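Long-range contacts in secreted effector protein SifA (Salmonella typhimurium, PDB 3CXB), which is required for endosomal tubulation and formation of Salmonella-induced filaments in epithelial cells, and interacts with host PLEKHM2: residues 26-30 with 123-128; 258-263 with 291-295; 94-99 with 110-116; 156-161 with 298-304; 202-207 with 244-248. All coordinates share one frame. Residues are numbered along the deposited sequence.

Contact 1: residues 26-30 with 123-128; sequences WWKVL and VMGNLY
Residues 26-30 are helical, part of helix 25-34; segment 123-128 holds the type I' turn V123-N126 and the start of strand 126-132. W26 and L30, one helical turn apart, lie beside the adjacent V123 and M124, the CA pairs W26-V123 and L30-M124 both at 7.0 Å. W26 is m at chi1, with chi2 112°. V123, in extended conformation, points CG1 at the helix, 4.2 Å from W26 CB and 4.1 Å from L30 CD2. M124 (phi/psi 67/21) is mmm: its CB is 3.8 Å from W26 CE3, its CG 4.2 Å from V29 CG1, its SD 4.1 Å from L30 CD1. G125 (101/-5) has angles that call for glycine. N126 returns to strand geometry; its ND2 donates to V123 O at 2.6 Å and lies over one face of the W26 indole, 3.0 Å from CD2. Y128 brings OH to the indole edge, 3.4 Å from W26 CB. N126 N to V123 O (3.1 Å) closes a two-residue type I' beta hairpin, here covered by an N-terminal helix.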
# COMPACT_ATOMS: atom_id res chain seq x y z
N TRP A 26 -18.28 13.52 -19.47
CA TRP A 26 -17.38 14.10 -18.48
C TRP A 26 -15.91 13.67 -18.66
O TRP A 26 -15.00 14.34 -18.18
CB TRP A 26 -17.87 13.81 -17.07
CG TRP A 26 -19.17 14.49 -16.78
CD1 TRP A 26 -20.38 13.89 -16.58
CD2 TRP A 26 -19.40 15.90 -16.66
NE1 TRP A 26 -21.35 14.84 -16.36
CE2 TRP A 26 -20.78 16.08 -16.40
CE3 TRP A 26 -18.58 17.03 -16.76
CZ2 TRP A 26 -21.35 17.35 -16.23
CZ3 TRP A 26 -19.15 18.29 -16.59
CH2 TRP A 26 -20.52 18.44 -16.33
N TRP A 27 -15.67 12.56 -19.36
CA TRP A 27 -14.30 12.13 -19.57
C TRP A 27 -13.64 13.06 -20.60
O TRP A 27 -12.54 13.59 -20.37
CB TRP A 27 -14.28 10.68 -20.06
CG TRP A 27 -12.91 10.07 -20.18
CD1 TRP A 27 -11.71 10.67 -19.91
CD2 TRP A 27 -12.60 8.75 -20.66
NE1 TRP A 27 -10.67 9.82 -20.20
CE2 TRP A 27 -11.19 8.63 -20.66
CE3 TRP A 27 -13.37 7.66 -21.08
CZ2 TRP A 27 -10.54 7.46 -21.08
CZ3 TRP A 27 -12.71 6.50 -21.49
CH2 TRP A 27 -11.32 6.41 -21.49
N LYS A 28 -14.31 13.28 -21.74
CA LYS A 28 -13.78 14.16 -22.78
C LYS A 28 -13.53 15.58 -22.27
O LYS A 28 -12.58 16.25 -22.70
CB LYS A 28 -14.71 14.23 -23.99
CG LYS A 28 -14.67 13.00 -24.84
CD LYS A 28 -15.60 13.12 -26.01
CE LYS A 28 -15.69 11.79 -26.76
NZ LYS A 28 -16.59 11.85 -27.96
N VAL A 29 -14.39 16.04 -21.38
CA VAL A 29 -14.22 17.37 -20.82
C VAL A 29 -13.04 17.35 -19.84
O VAL A 29 -12.30 18.32 -19.74
CB VAL A 29 -15.53 17.84 -20.10
CG1 VAL A 29 -15.98 16.81 -19.12
CG2 VAL A 29 -15.30 19.15 -19.37
N LEU A 30 -12.85 16.24 -19.14
CA LEU A 30 -11.75 16.17 -18.18
C LEU A 30 -10.44 16.02 -18.91
O LEU A 30 -9.45 16.64 -18.56
CB LEU A 30 -11.92 14.98 -17.23
CG LEU A 30 -10.66 14.74 -16.39
CD1 LEU A 30 -10.35 15.98 -15.58
CD2 LEU A 30 -10.87 13.58 -15.49
N VAL A 123 -15.79 14.11 -10.64
CA VAL A 123 -15.15 14.48 -11.88
C VAL A 123 -15.79 15.76 -12.37
O VAL A 123 -16.93 15.74 -12.84
CB VAL A 123 -15.35 13.42 -12.97
CG1 VAL A 123 -14.74 13.92 -14.27
CG2 VAL A 123 -14.70 12.11 -12.56
N MET A 124 -15.04 16.85 -12.27
CA MET A 124 -15.52 18.18 -12.68
C MET A 124 -16.64 18.62 -11.75
O MET A 124 -17.44 19.47 -12.11
CB MET A 124 -16.02 18.15 -14.13
CG MET A 124 -14.98 17.73 -15.18
SD MET A 124 -13.40 18.60 -15.04
CE MET A 124 -13.98 20.31 -15.15
N GLY A 125 -16.68 18.02 -10.57
CA GLY A 125 -17.69 18.35 -9.59
C GLY A 125 -18.81 17.33 -9.55
O GLY A 125 -19.68 17.42 -8.70
N ASN A 126 -18.78 16.35 -10.45
CA ASN A 126 -19.82 15.31 -10.51
C ASN A 126 -19.47 14.09 -9.67
O ASN A 126 -18.36 13.57 -9.75
CB ASN A 126 -20.02 14.90 -11.96
CG ASN A 126 -20.28 16.08 -12.85
OD1 ASN A 126 -21.34 16.72 -12.75
ND2 ASN A 126 -19.32 16.42 -13.70
N LEU A 127 -20.40 13.61 -8.86
CA LEU A 127 -20.11 12.46 -8.03
C LEU A 127 -20.11 11.26 -8.94
O LEU A 127 -21.14 10.96 -9.54
CB LEU A 127 -21.17 12.32 -6.95
CG LEU A 127 -21.24 11.03 -6.16
CD1 LEU A 127 -19.91 10.75 -5.50
CD2 LEU A 127 -22.36 11.13 -5.14
N TYR A 128 -18.98 10.58 -9.09
CA TYR A 128 -18.98 9.43 -9.99
C TYR A 128 -19.19 8.12 -9.27
O TYR A 128 -19.59 7.14 -9.89
CB TYR A 128 -17.68 9.37 -10.82
CG TYR A 128 -17.89 9.70 -12.30
CD1 TYR A 128 -17.98 8.69 -13.26
CD2 TYR A 128 -18.09 11.02 -12.71
CE1 TYR A 128 -18.29 8.99 -14.60
CE2 TYR A 128 -18.40 11.33 -14.03
CZ TYR A 128 -18.50 10.32 -14.97
OH TYR A 128 -18.84 10.66 -16.26

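Contact 2: residues 258-263 with 291-295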
# COMPACT_ATOMS: atom_id res chain seq x y z
N ILE A 258 11.53 -2.25 8.76
CA ILE A 258 10.20 -1.70 8.99
C ILE A 258 9.45 -2.40 10.13
O ILE A 258 8.77 -1.74 10.91
CB ILE A 258 9.34 -1.77 7.70
CG1 ILE A 258 9.99 -0.94 6.60
CG2 ILE A 258 7.94 -1.26 7.98
CD1 ILE A 258 9.18 -0.83 5.35
N GLU A 259 9.58 -3.72 10.25
CA GLU A 259 8.89 -4.41 11.33
C GLU A 259 9.38 -3.92 12.68
O GLU A 259 8.59 -3.48 13.51
CB GLU A 259 9.11 -5.91 11.24
CG GLU A 259 8.50 -6.54 10.00
CD GLU A 259 8.59 -8.05 10.02
OE1 GLU A 259 8.15 -8.68 9.02
OE2 GLU A 259 9.08 -8.60 11.03
N LYS A 260 10.69 -3.99 12.89
CA LYS A 260 11.28 -3.55 14.15
C LYS A 260 10.95 -2.07 14.29
O LYS A 260 10.69 -1.56 15.39
CB LYS A 260 12.79 -3.78 14.11
CG LYS A 260 13.49 -3.77 15.47
CD LYS A 260 13.64 -2.37 16.03
CE LYS A 260 14.46 -2.38 17.31
NZ LYS A 260 14.66 -1.00 17.82
N MET A 261 10.93 -1.39 13.16
CA MET A 261 10.62 0.02 13.10
C MET A 261 9.26 0.31 13.71
O MET A 261 9.11 1.21 14.53
CB MET A 261 10.65 0.47 11.65
CG MET A 261 11.53 1.66 11.38
SD MET A 261 11.89 1.83 9.64
CE MET A 261 10.74 3.17 9.20
N VAL A 262 8.26 -0.47 13.29
CA VAL A 262 6.89 -0.30 13.78
C VAL A 262 6.66 -0.88 15.16
O VAL A 262 5.92 -0.32 15.97
CB VAL A 262 5.86 -0.92 12.80
CG1 VAL A 262 6.20 -2.37 12.52
CG2 VAL A 262 4.46 -0.81 13.38
N LYS A 263 7.29 -2.02 15.44
CA LYS A 263 7.16 -2.65 16.75
C LYS A 263 7.53 -1.62 17.82
O LYS A 263 6.96 -1.60 18.91
CB LYS A 263 8.09 -3.87 16.84
CG LYS A 263 7.80 -4.94 15.81
CD LYS A 263 8.85 -6.05 15.84
CE LYS A 263 8.52 -7.16 14.84
NZ LYS A 263 9.49 -8.30 14.91
N VAL A 291 1.13 -5.47 13.43
CA VAL A 291 2.44 -5.14 12.92
C VAL A 291 2.55 -5.42 11.43
O VAL A 291 2.91 -4.53 10.65
CB VAL A 291 3.56 -5.94 13.63
CG1 VAL A 291 4.92 -5.59 13.03
CG2 VAL A 291 3.56 -5.62 15.11
N GLU A 292 2.22 -6.65 11.04
CA GLU A 292 2.31 -7.03 9.64
C GLU A 292 1.45 -6.18 8.71
O GLU A 292 1.85 -5.89 7.57
CB GLU A 292 1.95 -8.51 9.47
CG GLU A 292 2.12 -9.00 8.05
CD GLU A 292 1.75 -10.46 7.86
OE1 GLU A 292 2.22 -11.30 8.67
OE2 GLU A 292 1.00 -10.78 6.91
N ALA A 293 0.27 -5.77 9.18
CA ALA A 293 -0.60 -4.95 8.35
C ALA A 293 0.03 -3.58 8.13
O ALA A 293 0.10 -3.10 7.00
CB ALA A 293 -1.96 -4.80 8.99
N ILE A 294 0.49 -2.95 9.21
CA ILE A 294 1.11 -1.63 9.10
C ILE A 294 2.41 -1.66 8.28
O ILE A 294 2.66 -0.79 7.42
CB ILE A 294 1.43 -1.03 10.49
CG1 ILE A 294 0.18 -1.06 11.37
CG2 ILE A 294 1.91 0.42 10.33
CD1 ILE A 294 0.42 -0.65 12.83
N SER A 295 3.22 -2.68 8.52
CA SER A 295 4.46 -2.79 7.79
C SER A 295 4.16 -2.91 6.30
O SER A 295 4.69 -2.14 5.51
CB SER A 295 5.26 -3.99 8.30
OG SER A 295 5.62 -3.80 9.66
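Helices 258-267 and 283-303 cross here steeply: the axes of the two short segments approach to 9.3 Å, with 116° between their directions. CA atoms come nearest at E259-S295 (5.9 Å) and K263-V291 (6.6 Å), one turn apart on each helix.

Apolar packing centres on V262, whose CG1 meets V291 CG1 at 3.5 Å while its CG2 reaches I294 CD1 at 4.1 Å. I258, a turn earlier, lays CG2 3.8 Å from S295 CA. At the margin the aliphatic part of K263 takes part, its CG 4.1 Å from V291 CG1.

The polar groups named here turn to their own helices. S295, in the m rotamer, donates from OG to V291 O at 3.0 Å, a bond back to the carbonyl one turn earlier. The hydroxyl can therefore lie among carbon atoms, 3.2 Å from V262 CG1 and 3.7 Å from E259 CA. E259 and K263 form a long ion pair along their helix, OE2 to NZ 3.9 Å.

Further apolar cover comes from I181 of helix 180-187, against V262, and from W197, against I258; Y205 packs on S295.

With the serine hydroxyl bonded to its own backbone and the charged pair kept to the margin, the two helices are held together by van der Waals contact and the burial of branched aliphatic side chains.

Contact 3: residues 94-99 with 110-116; sequences ATIILR and LRITQNT
Strands 96-101 and 108-114 form an antiparallel hairpin, the axes of segments 96-99 and 110-114 being 4.6 Å apart at 163°. I96 with Q114 and L98 with I112 are hydrogen-bonded pairs (CA-CA 5.3 and 5.0 Å), I97 with T113 and R99 with R111 non-hydrogen-bonded pairs (4.3 and 4.5 Å). Four backbone bonds join them: I96 N to Q114 O at 3.0 Å, and Q114 N to I96 O, L98 N to I112 O and I112 N to L98 O, each at 2.7 Å. At the open end, where strand 108-114 stops, a water donates to Q114 O (2.8 Å) and weakly to A94 O (3.3 Å), T95 O accepts from N88 ND2 and N115 O from R62 NH1.

The outward backbone groups pair with the flanking strands: I97 with H87, R99 with Q85, R111 with E122, T113 with S120. I96, L98, I112 and Q114 share one face, where helix 62-75 covers the last three. On the other, R111 (ttt, chi4 69°) lays its guanidinium over I97 CG2, and R99 and R111 both form salt bridges with E108. Much of the backbone from I96 to R99 and R111 to Q114 is thus paired, as expected of inner strands, and one carboxylate serves two arginines.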
# COMPACT_ATOMS: atom_id res chain seq x y z
N ALA A 94 -9.14 11.14 10.34
CA ALA A 94 -10.17 10.18 9.95
C ALA A 94 -10.44 10.20 8.45
O ALA A 94 -10.91 9.22 7.89
CB ALA A 94 -11.46 10.45 10.72
N THR A 95 -10.14 11.32 7.81
CA THR A 95 -10.39 11.44 6.39
C THR A 95 -9.18 12.00 5.62
O THR A 95 -8.31 12.66 6.20
CB THR A 95 -11.64 12.34 6.16
OG1 THR A 95 -11.62 12.90 4.84
CG2 THR A 95 -11.67 13.46 7.18
N ILE A 96 -9.12 11.69 4.32
CA ILE A 96 -8.05 12.18 3.46
C ILE A 96 -8.60 12.40 2.05
O ILE A 96 -9.45 11.64 1.58
CB ILE A 96 -6.82 11.24 3.44
CG1 ILE A 96 -5.74 11.84 2.54
CG2 ILE A 96 -7.22 9.87 3.01
CD1 ILE A 96 -4.38 11.26 2.75
N ILE A 97 -8.12 13.45 1.39
CA ILE A 97 -8.58 13.80 0.06
C ILE A 97 -7.43 13.95 -0.91
O ILE A 97 -6.36 14.43 -0.54
CB ILE A 97 -9.32 15.14 0.11
CG1 ILE A 97 -10.33 15.10 1.25
CG2 ILE A 97 -10.01 15.41 -1.19
CD1 ILE A 97 -11.06 16.40 1.45
N LEU A 98 -7.63 13.54 -2.16
CA LEU A 98 -6.59 13.65 -3.18
C LEU A 98 -7.33 14.38 -4.26
O LEU A 98 -8.51 14.12 -4.46
CB LEU A 98 -6.15 12.27 -3.70
CG LEU A 98 -5.85 11.19 -2.65
CD1 LEU A 98 -5.40 9.93 -3.34
CD2 LEU A 98 -4.77 11.64 -1.71
N ARG A 99 -6.65 15.27 -4.97
CA ARG A 99 -7.33 16.01 -6.01
C ARG A 99 -6.42 16.61 -7.06
O ARG A 99 -5.23 16.78 -6.84
CB ARG A 99 -8.16 17.11 -5.37
CG ARG A 99 -7.38 17.89 -4.35
CD ARG A 99 -8.22 19.01 -3.76
NE ARG A 99 -7.44 19.81 -2.83
CZ ARG A 99 -7.81 21.00 -2.36
NH1 ARG A 99 -7.01 21.64 -1.51
NH2 ARG A 99 -8.96 21.54 -2.73
N LEU A 110 -10.69 16.88 -10.32
CA LEU A 110 -10.93 15.52 -9.87
C LEU A 110 -10.76 15.51 -8.36
O LEU A 110 -9.77 15.99 -7.84
CB LEU A 110 -9.92 14.57 -10.52
CG LEU A 110 -9.99 13.07 -10.22
CD1 LEU A 110 -11.24 12.49 -10.88
CD2 LEU A 110 -8.75 12.38 -10.75
N ARG A 111 -11.75 14.98 -7.67
CA ARG A 111 -11.71 14.94 -6.22
C ARG A 111 -11.89 13.52 -5.72
O ARG A 111 -12.81 12.83 -6.13
CB ARG A 111 -12.84 15.82 -5.68
CG ARG A 111 -12.90 15.95 -4.17
CD ARG A 111 -14.15 16.72 -3.75
NE ARG A 111 -14.32 16.72 -2.30
CZ ARG A 111 -13.52 17.36 -1.45
NH1 ARG A 111 -13.74 17.29 -0.15
NH2 ARG A 111 -12.51 18.08 -1.93
N ILE A 112 -11.01 13.08 -4.83
CA ILE A 112 -11.10 11.74 -4.26
C ILE A 112 -11.08 11.88 -2.76
O ILE A 112 -10.13 12.43 -2.20
CB ILE A 112 -9.88 10.87 -4.63
CG1 ILE A 112 -9.92 10.49 -6.12
CG2 ILE A 112 -9.88 9.62 -3.78
CD1 ILE A 112 -8.62 9.80 -6.61
N THR A 113 -12.12 11.41 -2.09
CA THR A 113 -12.12 11.52 -0.64
C THR A 113 -12.15 10.11 -0.09
O THR A 113 -12.73 9.21 -0.71
CB THR A 113 -13.33 12.31 -0.14
OG1 THR A 113 -14.52 11.53 -0.36
CG2 THR A 113 -13.46 13.64 -0.90
N GLN A 114 -11.49 9.90 1.03
CA GLN A 114 -11.46 8.58 1.64
C GLN A 114 -11.69 8.74 3.12
O GLN A 114 -10.89 9.32 3.85
CB GLN A 114 -10.12 7.87 1.38
CG GLN A 114 -9.59 8.01 -0.05
CD GLN A 114 -8.50 7.00 -0.39
OE1 GLN A 114 -7.77 6.51 0.49
NE2 GLN A 114 -8.38 6.69 -1.67
N ASN A 115 -12.82 8.21 3.56
CA ASN A 115 -13.21 8.26 4.95
C ASN A 115 -12.86 6.92 5.57
O ASN A 115 -12.13 6.14 4.98
CB ASN A 115 -14.71 8.54 5.04
CG ASN A 115 -15.10 9.79 4.30
OD1 ASN A 115 -14.70 10.89 4.67
ND2 ASN A 115 -15.88 9.64 3.24
N THR A 116 -13.41 6.66 6.74
CA THR A 116 -13.16 5.42 7.46
C THR A 116 -13.75 4.15 6.87
O THR A 116 -13.18 3.08 7.00
CB THR A 116 -13.67 5.53 8.90
OG1 THR A 116 -15.04 5.98 8.87
CG2 THR A 116 -12.83 6.52 9.69
O HOH W 1 -9.03 7.99 5.44

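Contact 4: residues 156-161 with 298-304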
# COMPACT_ATOMS: atom_id res chain seq x y z
N VAL A 156 8.06 9.73 0.88
CA VAL A 156 7.72 8.59 0.05
C VAL A 156 6.82 9.05 -1.10
O VAL A 156 6.55 8.28 -2.04
CB VAL A 156 6.97 7.53 0.85
CG1 VAL A 156 7.90 6.83 1.79
CG2 VAL A 156 5.85 8.20 1.61
N ASP A 157 6.38 10.31 -1.03
CA ASP A 157 5.47 10.92 -2.01
C ASP A 157 4.26 10.00 -2.16
O ASP A 157 3.91 9.55 -3.25
CB ASP A 157 6.16 11.12 -3.34
CG ASP A 157 5.27 11.81 -4.33
OD1 ASP A 157 4.21 12.33 -3.93
OD2 ASP A 157 5.63 11.84 -5.52
N TYR A 158 3.61 9.75 -1.04
CA TYR A 158 2.47 8.88 -1.00
C TYR A 158 1.92 8.94 0.41
O TYR A 158 2.67 9.26 1.34
CB TYR A 158 2.92 7.45 -1.26
CG TYR A 158 1.83 6.54 -1.76
CD1 TYR A 158 1.47 6.54 -3.11
CD2 TYR A 158 1.19 5.65 -0.90
CE1 TYR A 158 0.51 5.66 -3.60
CE2 TYR A 158 0.22 4.77 -1.37
CZ TYR A 158 -0.12 4.78 -2.73
OH TYR A 158 -1.05 3.89 -3.23
N PRO A 159 0.63 8.65 0.61
CA PRO A 159 0.16 8.72 1.99
C PRO A 159 0.65 7.48 2.73
O PRO A 159 0.76 6.40 2.15
CB PRO A 159 -1.36 8.77 1.84
CG PRO A 159 -1.60 8.08 0.55
CD PRO A 159 -0.50 8.57 -0.33
N LEU A 160 0.98 7.65 4.01
CA LEU A 160 1.46 6.52 4.79
C LEU A 160 0.72 6.45 6.11
O LEU A 160 0.22 7.47 6.61
CB LEU A 160 2.98 6.63 5.02
CG LEU A 160 3.58 7.52 6.13
CD1 LEU A 160 2.85 8.87 6.17
CD2 LEU A 160 3.45 6.84 7.48
N PRO A 161 0.64 5.25 6.70
CA PRO A 161 -0.04 5.00 7.97
C PRO A 161 0.29 6.04 9.05
O PRO A 161 1.34 5.96 9.68
CB PRO A 161 0.47 3.60 8.35
CG PRO A 161 0.70 2.97 7.04
CD PRO A 161 1.37 4.05 6.26
N VAL A 298 3.24 0.37 4.90
CA VAL A 298 4.37 1.30 4.94
C VAL A 298 5.26 0.94 3.77
O VAL A 298 5.67 1.79 2.96
CB VAL A 298 5.20 1.15 6.23
CG1 VAL A 298 6.47 1.95 6.08
CG2 VAL A 298 4.42 1.66 7.45
N PHE A 299 5.54 -0.36 3.68
CA PHE A 299 6.37 -0.89 2.63
C PHE A 299 5.78 -0.53 1.27
O PHE A 299 6.49 -0.04 0.38
CB PHE A 299 6.48 -2.41 2.78
CG PHE A 299 7.28 -3.07 1.70
CD1 PHE A 299 6.81 -3.12 0.40
CD2 PHE A 299 8.54 -3.61 1.99
CE1 PHE A 299 7.56 -3.71 -0.62
CE2 PHE A 299 9.30 -4.20 0.99
CZ PHE A 299 8.82 -4.25 -0.32
N HIS A 300 4.47 -0.75 1.12
CA HIS A 300 3.81 -0.44 -0.15
C HIS A 300 3.87 1.03 -0.45
O HIS A 300 3.91 1.43 -1.62
CB HIS A 300 2.35 -0.90 -0.17
CG HIS A 300 1.57 -0.39 -1.34
ND1 HIS A 300 0.92 0.83 -1.32
CD2 HIS A 300 1.37 -0.91 -2.58
CE1 HIS A 300 0.36 1.04 -2.50
NE2 HIS A 300 0.62 0.00 -3.28
N ALA A 301 3.86 1.84 0.60
CA ALA A 301 3.93 3.29 0.47
C ALA A 301 5.28 3.66 -0.14
O ALA A 301 5.38 4.56 -0.99
CB ALA A 301 3.78 3.92 1.83
N ILE A 302 6.32 2.95 0.28
CA ILE A 302 7.68 3.23 -0.19
C ILE A 302 8.00 2.67 -1.56
O ILE A 302 8.34 3.41 -2.48
CB ILE A 302 8.74 2.71 0.80
CG1 ILE A 302 8.63 3.47 2.12
CG2 ILE A 302 10.15 2.87 0.21
CD1 ILE A 302 9.31 2.76 3.25
N PHE A 303 7.89 1.35 -1.71
CA PHE A 303 8.23 0.72 -2.98
C PHE A 303 7.10 0.66 -3.99
O PHE A 303 7.33 0.31 -5.16
CB PHE A 303 8.77 -0.69 -2.73
CG PHE A 303 9.85 -0.74 -1.68
CD1 PHE A 303 9.51 -0.76 -0.33
CD2 PHE A 303 11.19 -0.67 -2.04
CE1 PHE A 303 10.49 -0.70 0.64
CE2 PHE A 303 12.17 -0.62 -1.07
CZ PHE A 303 11.82 -0.63 0.27
N ARG A 304 5.89 1.00 -3.56
CA ARG A 304 4.72 0.95 -4.43
C ARG A 304 4.58 -0.44 -5.02
O ARG A 304 4.42 -0.62 -6.23
CB ARG A 304 4.82 1.97 -5.56
CG ARG A 304 3.47 2.52 -5.97
CD ARG A 304 2.70 3.09 -4.74
NE ARG A 304 3.52 3.97 -3.89
CZ ARG A 304 3.99 5.16 -4.26
NH1 ARG A 304 4.74 5.86 -3.43
NH2 ARG A 304 3.70 5.66 -5.45
O HOH W 2 4.87 8.36 -5.44
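A301 lies at the apolar centre, its CB 4.1 Å from Y158 CD2 and 4.3 Å from L160 CB. On one side P161 CG meets V298 CG2 at 4.0 Å; on the other V156 CG1 reaches I302 CG1 at 3.5 Å. Strand 158-161 thus lies along the last turns of helix 283-303, nearly antiparallel: the segment axes approach to 7.8 Å at 162°.

Outward, Y158 carries the change to polar chemistry. The R304 guanidinium lies flat on its ring, centres 3.8 Å apart and planes at 19°, a cation-pi stack, and R304 CD adds a CH-pi contact. Y158 OH sits 3.3 Å from H300 CE1 and hydrogen-bonds to T66, while H300 bonds to E67, so helix 62-75 closes this edge.

R304 leaves the helix with positive phi and folds back: NH1 donates to A301 O at 2.8 Å and weakly to V156 O at 3.3 Å, NE weakly to H300 O at 3.4 Å. A water accepts from R304 NH2 (2.9 Å) and donates to D157 O (2.7 Å), next to the G1 bulge that D157 and Y158 make opposite S153. One arginine therefore divides its hydrogen bonds among the A301 carbonyl, weakly those of H300 and V156, and a water, and gives its flat face to the tyrosine.

Contact 5: residues 202-207 with 244-248; sequences KATYLA and LKQLE
Helical residues 202-207, within helix 197-220, face an irregular, mostly extended run, 244-248, that follows helix 228-241. CA atoms are closest at A203-L244 (5.8 Å) and T204-E248 (6.9 Å). K202, with an all-trans side chain, contributes its aliphatic part: CG lies 3.4 Å from L244 CD2, and K202 O is 3.2 Å from the same methyl. A203 points at the loop; its CA and CB lie 3.3 and 3.9 Å from L244 CD2, and its CB is 4.0 Å from K245 O. L244 (phi/psi -69/150, chi1 -93°, between wells) thus lays its CD2 methyl against the small A203, while K245 points away. The contact belongs to the helical part of the chain, where the connection between helices 228-241 and 258-267 lies against helix 197-220. T204 sits by the E248 carboxylate, its CA 3.3 Å from E248 OE1, and its hydroxyl bonds to Q200 one turn earlier. E248 (m, t) is poorly ordered, so its carboxylate position is approximate. Y205 points away from the loop, its hydroxyl bonded to D296 and its ring meeting F299. L206 brings CD1 to 4.0 Å from L244 CD2 and also packs on F299. A207 closes the turn, its N bonded to A203 O at 2.9 Å and its CB 3.6 Å from E248 OE1, with F235 and M239 of helix 228-241 against its side chain.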
# COMPACT_ATOMS: atom_id res chain seq x y z
N LYS A 202 13.94 -3.74 0.65
CA LYS A 202 13.22 -4.29 -0.47
C LYS A 202 13.50 -5.78 -0.67
O LYS A 202 12.58 -6.55 -0.87
CB LYS A 202 13.56 -3.51 -1.74
CG LYS A 202 12.78 -3.96 -2.98
CD LYS A 202 13.07 -3.03 -4.14
CE LYS A 202 12.36 -3.46 -5.42
NZ LYS A 202 12.70 -2.52 -6.54
N ALA A 203 14.76 -6.19 -0.60
CA ALA A 203 15.07 -7.60 -0.79
C ALA A 203 14.69 -8.41 0.43
O ALA A 203 13.97 -9.40 0.32
CB ALA A 203 16.55 -7.78 -1.10
N THR A 204 15.15 -7.97 1.60
CA THR A 204 14.87 -8.66 2.85
C THR A 204 13.39 -8.94 3.07
O THR A 204 12.97 -10.09 3.22
CB THR A 204 15.36 -7.84 4.06
OG1 THR A 204 16.79 -7.72 4.00
CG2 THR A 204 14.97 -8.52 5.38
N TYR A 205 12.62 -7.87 3.08
CA TYR A 205 11.18 -7.93 3.30
C TYR A 205 10.49 -8.85 2.30
O TYR A 205 9.81 -9.80 2.67
CB TYR A 205 10.60 -6.51 3.22
CG TYR A 205 9.24 -6.33 3.85
CD1 TYR A 205 8.07 -6.74 3.19
CD2 TYR A 205 9.11 -5.76 5.12
CE1 TYR A 205 6.82 -6.57 3.78
CE2 TYR A 205 7.86 -5.58 5.72
CZ TYR A 205 6.73 -5.99 5.04
OH TYR A 205 5.49 -5.77 5.60
N LEU A 206 10.68 -8.57 1.02
CA LEU A 206 10.04 -9.37 -0.00
C LEU A 206 10.42 -10.85 -0.00
O LEU A 206 9.55 -11.70 -0.16
CB LEU A 206 10.29 -8.74 -1.37
CG LEU A 206 9.50 -7.44 -1.60
CD1 LEU A 206 9.93 -6.73 -2.87
CD2 LEU A 206 8.02 -7.78 -1.69
N ALA A 207 11.70 -11.16 0.18
CA ALA A 207 12.12 -12.56 0.18
C ALA A 207 11.48 -13.27 1.37
O ALA A 207 11.08 -14.44 1.26
CB ALA A 207 13.65 -12.69 0.23
N LEU A 244 14.98 -9.20 -7.56
CA LEU A 244 15.82 -9.11 -6.38
C LEU A 244 16.64 -10.36 -6.11
O LEU A 244 16.22 -11.46 -6.44
CB LEU A 244 14.97 -8.78 -5.15
CG LEU A 244 14.85 -7.29 -4.83
CD1 LEU A 244 14.52 -6.49 -6.09
CD2 LEU A 244 13.79 -7.09 -3.75
N LYS A 245 17.81 -10.17 -5.51
CA LYS A 245 18.71 -11.27 -5.19
C LYS A 245 18.94 -11.38 -3.68
O LYS A 245 18.89 -10.38 -2.96
CB LYS A 245 20.05 -11.11 -5.91
CG LYS A 245 20.80 -9.82 -5.57
CD LYS A 245 21.95 -10.08 -4.61
CE LYS A 245 23.03 -10.90 -5.28
NZ LYS A 245 24.12 -11.24 -4.32
N GLN A 246 19.19 -12.60 -3.22
CA GLN A 246 19.40 -12.85 -1.81
C GLN A 246 20.86 -12.69 -1.43
O GLN A 246 21.73 -13.40 -1.94
CB GLN A 246 18.93 -14.26 -1.44
CG GLN A 246 18.88 -14.53 0.06
CD GLN A 246 18.41 -15.94 0.40
OE1 GLN A 246 18.30 -16.30 1.57
NE2 GLN A 246 18.14 -16.74 -0.63
N LEU A 247 21.13 -11.74 -0.54
CA LEU A 247 22.47 -11.47 -0.06
C LEU A 247 22.27 -10.90 1.34
O LEU A 247 22.75 -9.81 1.67
CB LEU A 247 23.18 -10.45 -0.96
CG LEU A 247 24.71 -10.53 -1.01
CD1 LEU A 247 25.24 -9.51 -1.99
CD2 LEU A 247 25.30 -10.30 0.37
N GLU A 248 21.55 -11.66 2.15
CA GLU A 248 21.22 -11.27 3.51
C GLU A 248 22.06 -12.03 4.53
O GLU A 248 21.56 -12.42 5.59
CB GLU A 248 19.73 -11.55 3.75
CG GLU A 248 18.83 -11.01 2.64
CD GLU A 248 17.43 -11.58 2.68
OE1 GLU A 248 16.64 -11.28 1.76
OE2 GLU A 248 17.12 -12.34 3.62

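In the fold
Contacts 2 and 4 are the buried ones and share helix 283-303; I258 of contact 2 packs on V298, F299 and I302 of contact 4, and I294 on P161. Contact 5 lies nearer the surface but joins them through Y205 against S295 and F299, L206 against F299 and K202 against F303. Contacts 1 and 3 reach the same five-stranded sheet, meeting where V123 touches L110, yet contact 3 rests on backbone hydrogen bonds, contact 1 on side chains around an exposed tryptophan. I96 against P159 links contact 3 to contact 4, whose arginine bonds across the contact, whereas the charged pair of contact 2 stays within one helix. Contacts 1 and 5, about 43 Å apart between centres, lie on opposite sides of the chain's centre.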